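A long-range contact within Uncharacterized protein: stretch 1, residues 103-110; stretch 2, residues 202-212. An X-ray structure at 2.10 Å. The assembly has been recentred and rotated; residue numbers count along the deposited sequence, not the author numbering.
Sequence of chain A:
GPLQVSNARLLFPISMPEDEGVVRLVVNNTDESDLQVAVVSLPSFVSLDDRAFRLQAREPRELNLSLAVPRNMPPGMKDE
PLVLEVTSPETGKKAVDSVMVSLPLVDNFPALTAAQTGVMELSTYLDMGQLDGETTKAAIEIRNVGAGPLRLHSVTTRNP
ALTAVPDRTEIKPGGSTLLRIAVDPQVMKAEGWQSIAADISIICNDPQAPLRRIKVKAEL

Stretch 1, residues 103-110: LPLVDNFP
Stretch 2, residues 202-212: IICNDPQAPLR

Residues 103-105 end a strand that passes through a loop into a 3-10 segment at Phe109. Stretch 2 is a hairpin: strand 202-204 pairs with strand 211-212 through Ile202 N to Arg212 O and Arg212 N to Ile202 O (both 2.8 Å), and Cys204 N reaches Pro210 O at 2.8 Å. A type I turn from Asp206 to Ala209 joins the strands, with Ala209 N to Asp206 O at 3.2 Å; Gln208 N also bonds Asp206 OD1 (3.1 Å). The register is set by CA-CA separations of 6.5 Å for Val106-Pro210, 6.4 Å for Asp107-Asn205 and 6.1 Å for Phe109-Pro207.

No direct hydrogen bond crosses the contact, which buries 430 Å² and is mainly apolar. Pro104, Val106 and Ile203 point their CB atoms toward the opposing stretch, whereas Leu103 and Leu105 point away. Ile203 (chi1 m, chi2 t) sets its CD1 3.9 Å from Pro104 CB and its CG2 4.1 Å from Val106 CG1. Val106 (chi1 -58°) also brings CG1 within 3.7 Å of Pro210 CB. Leu211 (t, p) adds a looser contact, CD2 to Pro104 CB at 4.3 Å.

Phe109 (chi1 -70°, chi2 -72°) has the largest covered area, 95 Å². Pro207 CA lies 3.6 Å from its ring centroid, 13° off the normal, the geometry of a CH-pi contact over one face. At the ring edge, Pro210 CB is 3.6 Å from Phe109 CE2, and Asn205 O is 3.6 Å from Phe109 CE1. A flat aromatic ring thus suits a site offering a proline above and backbone oxygen at its rim.

The polar link is indirect. One water accepts from Asp107 N (2.9 Å) and donates to Asp107 OD2 (2.8 Å) and Cys204 O (2.7 Å), bridging the stretches. Asp107 (chi1 -67°) also places OD2 3.4 Å from Asn205 CB, a packing contact.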

# COMPACT_ATOMS: atom_id res chain seq x y z
N LEU A 103 -1.31 -4.65 2.34
CA LEU A 103 -1.09 -5.14 3.69
C LEU A 103 0.13 -4.44 4.29
O LEU A 103 1.25 -4.59 3.77
CB LEU A 103 -0.85 -6.67 3.67
CG LEU A 103 -0.44 -7.37 4.98
CD1 LEU A 103 -1.52 -7.17 6.07
CD2 LEU A 103 -0.15 -8.84 4.72
N PRO A 104 -0.08 -3.67 5.38
CA PRO A 104 1.04 -3.19 6.23
C PRO A 104 1.45 -4.27 7.22
O PRO A 104 0.89 -4.35 8.30
CB PRO A 104 0.45 -1.95 6.97
CG PRO A 104 -1.07 -1.81 6.44
CD PRO A 104 -1.39 -3.19 5.87
N LEU A 105 2.41 -5.10 6.83
CA LEU A 105 2.83 -6.24 7.63
C LEU A 105 4.00 -5.78 8.52
O LEU A 105 5.03 -5.29 8.00
CB LEU A 105 3.22 -7.43 6.74
CG LEU A 105 3.65 -8.69 7.50
CD1 LEU A 105 2.54 -9.28 8.40
CD2 LEU A 105 4.23 -9.81 6.57
N VAL A 106 3.83 -5.89 9.84
CA VAL A 106 4.86 -5.43 10.78
C VAL A 106 5.51 -6.61 11.54
O VAL A 106 5.04 -7.74 11.43
CB VAL A 106 4.32 -4.30 11.78
CG1 VAL A 106 3.79 -3.07 10.98
CG2 VAL A 106 3.26 -4.83 12.72
N ASP A 107 6.55 -6.33 12.32
CA ASP A 107 7.18 -7.34 13.19
C ASP A 107 6.30 -7.89 14.30
O ASP A 107 5.42 -7.20 14.86
CB ASP A 107 8.45 -6.77 13.83
CG ASP A 107 9.55 -6.50 12.80
OD1 ASP A 107 10.18 -7.48 12.36
OD2 ASP A 107 9.77 -5.33 12.41
N ASN A 108 6.56 -9.15 14.66
CA ASN A 108 6.03 -9.68 15.91
C ASN A 108 6.83 -9.16 17.12
O ASN A 108 7.76 -9.83 17.61
CB ASN A 108 5.97 -11.21 15.86
CG ASN A 108 5.32 -11.82 17.10
OD1 ASN A 108 4.66 -11.14 17.89
ND2 ASN A 108 5.55 -13.10 17.30
N PHE A 109 6.43 -7.98 17.60
CA PHE A 109 7.20 -7.24 18.58
C PHE A 109 7.28 -7.90 19.96
O PHE A 109 8.31 -7.76 20.61
CB PHE A 109 6.77 -5.77 18.72
CG PHE A 109 7.12 -4.91 17.53
CD1 PHE A 109 8.46 -4.54 17.26
CD2 PHE A 109 6.12 -4.48 16.65
CE1 PHE A 109 8.80 -3.77 16.16
CE2 PHE A 109 6.43 -3.71 15.53
CZ PHE A 109 7.77 -3.33 15.28
N PRO A 110 6.19 -8.58 20.45
CA PRO A 110 6.33 -9.31 21.74
C PRO A 110 7.38 -10.43 21.73
O PRO A 110 7.92 -10.75 22.80
CB PRO A 110 4.91 -9.89 22.00
CG PRO A 110 3.98 -8.95 21.18
CD PRO A 110 4.80 -8.65 19.93
N ILE A 202 6.45 4.50 5.98
CA ILE A 202 7.64 3.71 6.37
C ILE A 202 7.24 2.64 7.32
O ILE A 202 6.68 2.91 8.33
CB ILE A 202 8.77 4.61 7.04
CG1 ILE A 202 9.21 5.74 6.08
CG2 ILE A 202 9.96 3.69 7.56
CD1 ILE A 202 10.11 6.85 6.72
N ILE A 203 7.52 1.40 6.98
CA ILE A 203 7.35 0.31 7.92
C ILE A 203 8.73 -0.06 8.49
O ILE A 203 9.65 -0.28 7.73
CB ILE A 203 6.64 -0.89 7.30
CG1 ILE A 203 5.16 -0.47 7.02
CG2 ILE A 203 6.69 -2.12 8.27
CD1 ILE A 203 4.32 -1.51 6.45
N CYS A 204 8.85 -0.11 9.82
CA CYS A 204 10.15 -0.25 10.47
C CYS A 204 9.94 -1.03 11.73
O CYS A 204 8.80 -1.30 12.14
CB CYS A 204 10.79 1.13 10.76
SG CYS A 204 9.83 2.11 11.92
N ASN A 205 11.04 -1.34 12.40
CA ASN A 205 11.00 -2.16 13.58
C ASN A 205 11.03 -1.32 14.83
O ASN A 205 11.67 -1.71 15.81
CB ASN A 205 12.14 -3.22 13.57
CG ASN A 205 13.52 -2.60 13.73
OD1 ASN A 205 13.71 -1.40 13.49
ND2 ASN A 205 14.50 -3.41 14.19
N ASP A 206 10.40 -0.14 14.79
CA ASP A 206 10.14 0.67 15.98
C ASP A 206 8.84 0.14 16.65
O ASP A 206 7.76 0.30 16.10
CB ASP A 206 10.06 2.16 15.59
CG ASP A 206 9.78 3.11 16.76
OD1 ASP A 206 9.31 2.70 17.84
OD2 ASP A 206 10.04 4.33 16.59
N PRO A 207 8.95 -0.48 17.85
CA PRO A 207 7.80 -1.16 18.45
C PRO A 207 6.64 -0.20 18.83
O PRO A 207 5.51 -0.61 18.84
CB PRO A 207 8.39 -1.79 19.72
CG PRO A 207 9.90 -1.86 19.42
CD PRO A 207 10.15 -0.57 18.70
N GLN A 208 6.95 1.07 19.09
CA GLN A 208 6.00 2.10 19.43
C GLN A 208 5.27 2.75 18.23
O GLN A 208 4.27 3.39 18.43
CB GLN A 208 6.69 3.21 20.21
CG GLN A 208 6.96 2.89 21.70
CD GLN A 208 8.14 1.90 21.85
OE1 GLN A 208 7.96 0.81 22.41
NE2 GLN A 208 9.33 2.27 21.30
N ALA A 209 5.80 2.63 17.02
CA ALA A 209 5.21 3.19 15.82
C ALA A 209 5.82 2.56 14.57
O ALA A 209 6.64 3.20 13.86
CB ALA A 209 5.35 4.72 15.81
N PRO A 210 5.45 1.28 14.31
CA PRO A 210 6.06 0.52 13.19
C PRO A 210 5.65 0.99 11.80
O PRO A 210 6.34 0.67 10.82
CB PRO A 210 5.55 -0.91 13.42
CG PRO A 210 4.22 -0.72 14.22
CD PRO A 210 4.53 0.45 15.11
N LEU A 211 4.54 1.73 11.71
CA LEU A 211 4.11 2.38 10.49
C LEU A 211 4.16 3.91 10.70
O LEU A 211 3.36 4.48 11.48
CB LEU A 211 2.73 1.84 10.02
CG LEU A 211 2.03 2.58 8.89
CD1 LEU A 211 2.83 2.57 7.60
CD2 LEU A 211 0.62 1.98 8.66
N ARG A 212 5.11 4.57 10.01
CA ARG A 212 5.36 5.98 10.26
C ARG A 212 5.09 6.75 8.98
O ARG A 212 5.38 6.25 7.93
CB ARG A 212 6.84 6.13 10.70
CG ARG A 212 7.06 7.34 11.55
CD ARG A 212 6.50 7.18 12.97
NE ARG A 212 6.78 8.46 13.57
CZ ARG A 212 7.94 8.78 14.13
NH1 ARG A 212 8.95 7.85 14.23
NH2 ARG A 212 8.08 10.00 14.63
O HOH W 1 7.65 -3.67 11.71